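PDB 6R1J: uncharacterized protein from Aeromonas hydrophila J-1, which is AhlC, one component of the tripartite alpha-pore-forming toxin AHL, and probably works with its partner proteins to form membrane pores. Local coordinates for residues F23-P27 against R196-F200; L138-E144 against K179-E184. The protein carries 3 engineered substitutions. All coordinates share one frame; numbering follows the deposited sequence.

Interaction 1: residues F23-P27 against R196-F200; sequences FSGLP and RQQGF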
ATOM      1  N   PHE A  23      16.795 -11.044   1.713  1.00 34.23           N
ATOM      2  CA  PHE A  23      15.768 -11.776   0.953  1.00 33.71           C
ATOM      3  C   PHE A  23      16.421 -12.898   0.140  1.00 37.80           C
ATOM      4  O   PHE A  23      17.435 -12.668  -0.509  1.00 44.13           O
ATOM      5  CB  PHE A  23      14.979 -10.824   0.054  1.00 34.92           C
ATOM      6  CG  PHE A  23      13.935  -9.987   0.777  1.00 35.17           C
ATOM      7  CD1 PHE A  23      14.278  -8.785   1.385  1.00 32.25           C
ATOM      8  CD2 PHE A  23      12.616 -10.408   0.856  1.00 33.06           C
ATOM      9  CE1 PHE A  23      13.310  -8.013   2.020  1.00 35.64           C
ATOM     10  CE2 PHE A  23      11.658  -9.657   1.532  1.00 34.20           C
ATOM     11  CZ  PHE A  23      12.002  -8.449   2.094  1.00 31.89           C
ATOM     12  N   SER A  24      15.843 -14.092   0.211  1.00 41.90           N
ATOM     13  CA  SER A  24      16.297 -15.258  -0.585  1.00 48.33           C
ATOM     14  C   SER A  24      15.116 -15.844  -1.364  1.00 47.69           C
ATOM     15  O   SER A  24      13.913 -15.536  -1.068  1.00 38.11           O
ATOM     16  CB  SER A  24      16.976 -16.255   0.315  1.00 53.31           C
ATOM     17  OG  SER A  24      16.079 -16.738   1.307  1.00 54.76           O
ATOM     18  N   GLY A  25      15.435 -16.628  -2.387  1.00 48.77           N
ATOM     19  CA  GLY A  25      14.427 -17.395  -3.134  1.00 46.23           C
ATOM     20  C   GLY A  25      13.672 -16.512  -4.085  1.00 43.49           C
ATOM     21  O   GLY A  25      12.555 -16.857  -4.406  1.00 47.99           O
ATOM     22  N   LEU A  26      14.251 -15.384  -4.489  1.00 42.04           N
ATOM     23  CA  LEU A  26      13.560 -14.453  -5.407  1.00 39.62           C
ATOM     24  C   LEU A  26      14.104 -14.644  -6.820  1.00 38.74           C
ATOM     25  O   LEU A  26      15.164 -15.228  -7.030  1.00 37.18           O
ATOM     26  CB  LEU A  26      13.707 -13.013  -4.884  1.00 42.01           C
ATOM     27  CG  LEU A  26      12.946 -12.715  -3.589  1.00 45.44           C
ATOM     28  CD1 LEU A  26      13.248 -11.302  -3.093  1.00 53.01           C
ATOM     29  CD2 LEU A  26      11.432 -12.902  -3.770  1.00 52.15           C
ATOM     30  N   PRO A  27      13.369 -14.178  -7.833  1.00 35.41           N
ATOM     31  CA  PRO A  27      13.814 -14.321  -9.212  1.00 41.66           C
ATOM     32  C   PRO A  27      14.977 -13.422  -9.616  1.00 39.68           C
ATOM     33  O   PRO A  27      15.379 -12.518  -8.859  1.00 32.95           O
ATOM     34  CB  PRO A  27      12.580 -13.955 -10.045  1.00 44.37           C
ATOM     35  CG  PRO A  27      11.728 -13.108  -9.117  1.00 42.24           C
ATOM     36  CD  PRO A  27      12.000 -13.635  -7.729  1.00 41.38           C
ATOM     37  N   ARG A 196       6.279 -12.167  -0.063  1.00 34.68           N
ATOM     38  CA  ARG A 196       7.741 -11.962  -0.020  1.00 36.52           C
ATOM     39  C   ARG A 196       8.154 -10.985  -1.109  1.00 36.04           C
ATOM     40  O   ARG A 196       8.983 -10.086  -0.844  1.00 33.32           O
ATOM     41  CB  ARG A 196       8.430 -13.301  -0.240  1.00 40.82           C
ATOM     42  CG  ARG A 196       9.925 -13.251  -0.054  1.00 48.93           C
ATOM     43  CD  ARG A 196      10.491 -14.643  -0.213  1.00 56.88           C
ATOM     44  NE  ARG A 196      10.026 -15.582   0.805  1.00 62.44           N
ATOM     45  CZ  ARG A 196      10.675 -16.712   1.132  1.00 71.22           C
ATOM     46  NH1 ARG A 196      11.824 -17.017   0.542  1.00 61.00           N
ATOM     47  NH2 ARG A 196      10.207 -17.506   2.085  1.00 64.15           N
ATOM     48  N   GLN A 197       7.659 -11.153  -2.328  1.00 32.30           N
ATOM     49  CA  GLN A 197       8.041 -10.197  -3.391  1.00 34.10           C
ATOM     50  C   GLN A 197       7.536  -8.784  -3.057  1.00 28.33           C
ATOM     51  O   GLN A 197       8.225  -7.833  -3.421  1.00 27.30           O
ATOM     52  CB  GLN A 197       7.539 -10.617  -4.780  1.00 35.26           C
ATOM     53  CG  GLN A 197       8.336 -11.782  -5.342  1.00 45.92           C
ATOM     54  CD  GLN A 197       8.044 -12.118  -6.789  1.00 48.82           C
ATOM     55  OE1 GLN A 197       7.621 -11.268  -7.584  1.00 53.25           O
ATOM     56  NE2 GLN A 197       8.236 -13.397  -7.102  1.00 49.11           N
ATOM     57  N   GLN A 198       6.318  -8.629  -2.561  1.00 30.41           N
ATOM     58  CA  GLN A 198       5.804  -7.265  -2.227  1.00 33.03           C
ATOM     59  C   GLN A 198       6.739  -6.642  -1.169  1.00 30.50           C
ATOM     60  O   GLN A 198       7.111  -5.448  -1.274  1.00 29.94           O
ATOM     61  CB  GLN A 198       4.369  -7.357  -1.715  1.00 38.41           C
ATOM     62  CG  GLN A 198       3.357  -7.710  -2.805  1.00 42.07           C
ATOM     63  CD  GLN A 198       2.007  -8.084  -2.228  1.00 55.20           C
ATOM     64  OE1 GLN A 198       1.916  -8.576  -1.099  1.00 45.54           O
ATOM     65  NE2 GLN A 198       0.934  -7.881  -2.999  1.00 46.84           N
ATOM     66  N   GLY A 199       7.111  -7.409  -0.156  1.00 31.32           N
ATOM     67  CA  GLY A 199       8.044  -6.928   0.879  1.00 33.34           C
ATOM     68  C   GLY A 199       9.344  -6.483   0.241  1.00 32.56           C
ATOM     69  O   GLY A 199       9.866  -5.380   0.553  1.00 31.21           O
ATOM     70  N   PHE A 200       9.897  -7.288  -0.651  1.00 32.64           N
ATOM     71  CA  PHE A 200      11.172  -6.952  -1.330  1.00 30.06           C
ATOM     72  C   PHE A 200      11.029  -5.671  -2.153  1.00 30.60           C
ATOM     73  O   PHE A 200      11.883  -4.782  -2.116  1.00 28.39           O
ATOM     74  CB  PHE A 200      11.598  -8.127  -2.220  1.00 26.66           C
ATOM     75  CG  PHE A 200      12.879  -7.857  -2.930  1.00 29.70           C
ATOM     76  CD1 PHE A 200      14.098  -8.126  -2.319  1.00 34.43           C
ATOM     77  CD2 PHE A 200      12.878  -7.407  -4.244  1.00 33.14           C
ATOM     78  CE1 PHE A 200      15.288  -7.897  -3.004  1.00 34.92           C
ATOM     79  CE2 PHE A 200      14.074  -7.189  -4.919  1.00 34.88           C
ATOM     80  CZ  PHE A 200      15.277  -7.436  -4.302  1.00 34.81           C
TER

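Interaction 2: residues L138-E144 against K179-E184; sequences LDGARQE and KVSSLE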
ATOM      1  N   LEU A 138      -9.154 -25.253  -7.207  1.00 54.49           N
ATOM      2  CA  LEU A 138      -9.425 -25.611  -5.781  1.00 58.81           C
ATOM      3  C   LEU A 138     -10.937 -25.655  -5.538  1.00 63.05           C
ATOM      4  O   LEU A 138     -11.407 -26.694  -4.989  1.00 59.84           O
ATOM      5  CB  LEU A 138      -8.728 -24.645  -4.812  1.00 57.80           C
ATOM      6  CG  LEU A 138      -9.013 -24.879  -3.327  1.00 60.03           C
ATOM      7  CD1 LEU A 138      -8.768 -26.330  -2.930  1.00 63.41           C
ATOM      8  CD2 LEU A 138      -8.195 -23.948  -2.442  1.00 59.77           C
ATOM      9  N   ASP A 139     -11.662 -24.604  -5.941  1.00 64.45           N
ATOM     10  CA  ASP A 139     -13.145 -24.499  -5.835  1.00 62.09           C
ATOM     11  C   ASP A 139     -13.783 -25.751  -6.465  1.00 60.55           C
ATOM     12  O   ASP A 139     -14.599 -26.416  -5.782  1.00 62.45           O
ATOM     13  CB  ASP A 139     -13.672 -23.219  -6.508  1.00 69.62           C
ATOM     14  CG  ASP A 139     -13.302 -21.888  -5.834  1.00 82.19           C
ATOM     15  OD1 ASP A 139     -12.788 -21.908  -4.681  1.00 75.00           O
ATOM     16  OD2 ASP A 139     -13.547 -20.813  -6.465  1.00 77.93           O
ATOM     17  N   GLY A 140     -13.408 -26.079  -7.709  1.00 57.14           N
ATOM     18  CA  GLY A 140     -13.926 -27.230  -8.480  1.00 47.56           C
ATOM     19  C   GLY A 140     -13.562 -28.593  -7.886  1.00 57.12           C
ATOM     20  O   GLY A 140     -14.372 -29.527  -8.062  1.00 56.73           O
ATOM     21  N   ALA A 141     -12.403 -28.758  -7.228  1.00 51.85           N
ATOM     22  CA  ALA A 141     -11.993 -30.052  -6.625  1.00 55.55           C
ATOM     23  C   ALA A 141     -12.761 -30.235  -5.314  1.00 57.94           C
ATOM     24  O   ALA A 141     -12.926 -31.400  -4.872  1.00 55.24           O
ATOM     25  CB  ALA A 141     -10.497 -30.150  -6.421  1.00 48.37           C
ATOM     26  N   ARG A 142     -13.201 -29.125  -4.714  1.00 59.99           N
ATOM     27  CA  ARG A 142     -14.062 -29.112  -3.506  1.00 67.84           C
ATOM     28  C   ARG A 142     -15.451 -29.613  -3.905  1.00 68.03           C
ATOM     29  O   ARG A 142     -15.968 -30.512  -3.194  1.00 68.35           O
ATOM     30  CB  ARG A 142     -14.074 -27.726  -2.860  1.00 71.79           C
ATOM     31  CG  ARG A 142     -12.829 -27.496  -2.020  1.00 72.64           C
ATOM     32  CD  ARG A 142     -12.737 -26.148  -1.342  1.00 71.67           C
ATOM     33  NE  ARG A 142     -11.539 -26.197  -0.512  1.00 75.98           N
ATOM     34  CZ  ARG A 142     -10.886 -25.143  -0.036  1.00 74.07           C
ATOM     35  NH1 ARG A 142     -11.293 -23.915  -0.302  1.00 68.99           N
ATOM     36  NH2 ARG A 142      -9.798 -25.329   0.686  1.00 79.95           N
ATOM     37  N   GLN A 143     -16.003 -29.094  -5.006  1.00 62.08           N
ATOM     38  CA  GLN A 143     -17.322 -29.529  -5.548  1.00 70.97           C
ATOM     39  C   GLN A 143     -17.259 -31.022  -5.891  1.00 65.82           C
ATOM     40  O   GLN A 143     -18.198 -31.745  -5.561  1.00 61.41           O
ATOM     41  CB  GLN A 143     -17.689 -28.768  -6.814  1.00 71.20           C
ATOM     42  CG  GLN A 143     -17.949 -27.288  -6.597  1.00 75.21           C
ATOM     43  CD  GLN A 143     -18.384 -26.679  -7.906  1.00 77.09           C
ATOM     44  OE1 GLN A 143     -18.645 -27.385  -8.880  1.00 81.59           O
ATOM     45  NE2 GLN A 143     -18.462 -25.361  -7.944  1.00 74.91           N
ATOM     46  N   GLU A 144     -16.167 -31.442  -6.529  1.00 64.58           N
ATOM     47  CA  GLU A 144     -15.911 -32.842  -6.966  1.00 63.06           C
ATOM     48  C   GLU A 144     -15.926 -33.740  -5.718  1.00 59.68           C
ATOM     49  O   GLU A 144     -16.549 -34.817  -5.775  1.00 63.34           O
ATOM     50  CB  GLU A 144     -14.611 -32.854  -7.776  1.00 66.72           C
ATOM     51  CG  GLU A 144     -14.330 -34.125  -8.553  1.00 71.25           C
ATOM     52  CD  GLU A 144     -13.041 -34.080  -9.374  1.00 77.18           C
ATOM     53  OE1 GLU A 144     -12.645 -35.146  -9.884  1.00 97.70           O
ATOM     54  OE2 GLU A 144     -12.425 -32.990  -9.512  1.00 70.53           O
ATOM     55  N   LYS A 179      -5.885 -34.213  -4.509  1.00 55.54           N
ATOM     56  CA  LYS A 179      -5.982 -33.095  -5.473  1.00 55.29           C
ATOM     57  C   LYS A 179      -6.305 -31.814  -4.687  1.00 57.37           C
ATOM     58  O   LYS A 179      -5.673 -30.800  -4.981  1.00 53.19           O
ATOM     59  CB  LYS A 179      -7.023 -33.346  -6.565  1.00 57.80           C
ATOM     60  CG  LYS A 179      -7.111 -32.254  -7.620  1.00 60.42           C
ATOM     61  CD  LYS A 179      -8.311 -32.383  -8.534  1.00 68.35           C
ATOM     62  CE  LYS A 179      -8.359 -31.309  -9.597  1.00 71.17           C
ATOM     63  NZ  LYS A 179      -9.579 -31.449 -10.424  1.00 81.33           N
ATOM     64  N   VAL A 180      -7.229 -31.860  -3.728  1.00 52.12           N
ATOM     65  CA  VAL A 180      -7.637 -30.673  -2.912  1.00 55.16           C
ATOM     66  C   VAL A 180      -6.481 -30.223  -2.014  1.00 56.56           C
ATOM     67  O   VAL A 180      -6.160 -29.017  -2.041  1.00 53.71           O
ATOM     68  CB  VAL A 180      -8.911 -30.952  -2.100  1.00 51.56           C
ATOM     69  CG1 VAL A 180      -9.137 -29.938  -0.982  1.00 52.99           C
ATOM     70  CG2 VAL A 180     -10.119 -31.009  -3.024  1.00 54.22           C
ATOM     71  N   SER A 181      -5.892 -31.136  -1.241  1.00 56.34           N
ATOM     72  CA  SER A 181      -4.749 -30.855  -0.324  1.00 60.05           C
ATOM     73  C   SER A 181      -3.577 -30.264  -1.118  1.00 59.23           C
ATOM     74  O   SER A 181      -2.895 -29.370  -0.593  1.00 55.14           O
ATOM     75  CB  SER A 181      -4.308 -32.072   0.440  1.00 61.35           C
ATOM     76  OG  SER A 181      -5.328 -32.492   1.331  1.00 67.07           O
ATOM     77  N   SER A 182      -3.362 -30.719  -2.347  1.00 54.32           N
ATOM     78  CA  SER A 182      -2.250 -30.242  -3.203  1.00 58.28           C
ATOM     79  C   SER A 182      -2.539 -28.785  -3.612  1.00 60.77           C
ATOM     80  O   SER A 182      -1.657 -27.937  -3.459  1.00 49.04           O
ATOM     81  CB  SER A 182      -2.023 -31.154  -4.379  1.00 51.34           C
ATOM     82  OG  SER A 182      -0.951 -30.690  -5.186  1.00 60.44           O
ATOM     83  N   LEU A 183      -3.748 -28.503  -4.093  1.00 50.28           N
ATOM     84  CA  LEU A 183      -4.143 -27.150  -4.538  1.00 50.61           C
ATOM     85  C   LEU A 183      -4.145 -26.186  -3.343  1.00 52.60           C
ATOM     86  O   LEU A 183      -3.826 -25.023  -3.560  1.00 51.57           O
ATOM     87  CB  LEU A 183      -5.506 -27.232  -5.241  1.00 54.66           C
ATOM     88  CG  LEU A 183      -5.465 -27.837  -6.645  1.00 48.89           C
ATOM     89  CD1 LEU A 183      -6.864 -28.238  -7.117  1.00 50.86           C
ATOM     90  CD2 LEU A 183      -4.831 -26.868  -7.630  1.00 55.23           C
ATOM     91  N   GLU A 184      -4.493 -26.628  -2.135  1.00 48.26           N
ATOM     92  CA  GLU A 184      -4.452 -25.729  -0.957  1.00 56.87           C
ATOM     93  C   GLU A 184      -2.987 -25.348  -0.716  1.00 59.42           C
ATOM     94  O   GLU A 184      -2.710 -24.166  -0.447  1.00 53.65           O
ATOM     95  CB  GLU A 184      -5.034 -26.391   0.292  1.00 57.52           C
ATOM     96  CG  GLU A 184      -6.539 -26.513   0.271  1.00 58.90           C
ATOM     97  CD  GLU A 184      -7.138 -27.430   1.334  1.00 57.13           C
ATOM     98  OE1 GLU A 184      -6.403 -28.235   1.952  1.00 58.10           O
ATOM     99  OE2 GLU A 184      -8.345 -27.326   1.544  1.00 59.28           O
TER

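Interaction 1: residues F23-P27 against R196-F200
Phe23 lays one ring face over the start of the Phe200 side chain. Phe200 CB sits 4.1 Å from the centroid of the Phe23 ring, nearly on the ring normal. The Phe200 ring then turns its edge to that face in a T-shaped pair, planes at 81° and centroids 5.4 Å apart. With chi1 at -180°, the Phe200 ring swings away from its own N and out toward the loop. Leu26 uses both its methyls. Leu26 CD1 rests over a face of the Phe200 ring, 3.8 Å from the centroid, a CH-pi contact. Leu26 CD2 leans on Gln197 CG at 3.6 Å.

Arg196 runs past Phe23 in the opposite direction, and its chain bends at chi3. This brings Arg196 NH1 to Ser24 O at 3.0 Å in a hydrogen bond with an N-H...O angle of 149°. The oxygen lies near the guanidinium plane, but the donor stands well above the carbonyl plane.

Ser24 N hydrogen-bonds Gln15 OE1 of the second subunit. The loop 23-27 joins helix 5-21 to helix 28-70 and is pinned here to the flank of helix 163-236. Phe200 also packs on Ile33 of helix 28-70 and on Leu120 of helix 78-157.

Interaction 2: residues L138-E144 against K179-E184
Ala141 and Val180 meet across an antiparallel helix pair, toward the turn end of the long helical hairpin formed by helices 78-157 and 163-236. The local axes approach to 9.2 Å at a crossing angle of -158°. The small Ala141 leaves a hollow in its helix face. Val180 fills it with CG2, which lies 3.5 Å from Ala141 CB and also touches the Ala141 carbonyl oxygen. The aliphatic chain of Lys179 passes the Ala141 methyl as well, with Lys179 CD 3.8 Å from Ala141 CB.

One turn away, Leu138 and Leu183 are the next pair. Leu183 CD1 reaches the backbone of Leu138 and settles 3.8 Å from its N. Leu138 CD1 in turn fills the hollow bounded by Val180, Leu183 CB and Glu184 CG. The chi1 of Leu138, 177°, directs its branch there and puts Leu138 CD1 3.9 Å from Glu184 CG. The Leu138 and Glu184 chains cross at about a right angle.

Charged side chains flank this apolar seam. On one flank the fully extended Lys179 reaches Glu144 in a weak salt bridge, Lys179 NZ to Glu144 OE2 3.4 Å. On the other, Arg142 extends from CG to NE and meets Glu184. Leu138 CD1 lies against one face of the Arg142 guanidinium, offset toward its rim. The Glu184 carboxylate plane is turned 62° from that guanidinium. Arg142 NH2 bonds Glu184 OE2 at 2.6 Å, with the oxygen in the guanidinium plane and its anti lone pair engaged.

In the fold
The two contacts share helix 163-236, with 179-184 coming before 196-200 along it. Their centres are 27 Å apart, and they do not touch. Along the chain interaction 2 is nested inside interaction 1, in the order 23-27, 138-144, 179-184, 196-200. Interaction 2 holds helices 78-157 and 163-236 together in the outer part of the hairpin; its centre is about 41 Å from the chain centre. The centre of interaction 1 is about 16 Å from it, where the loop before helix 28-70 joins the bundle. The chain thus passes from a many-helix bundle to a two-helix extension. Both contacts also adjoin the second subunit of the four-chain assembly.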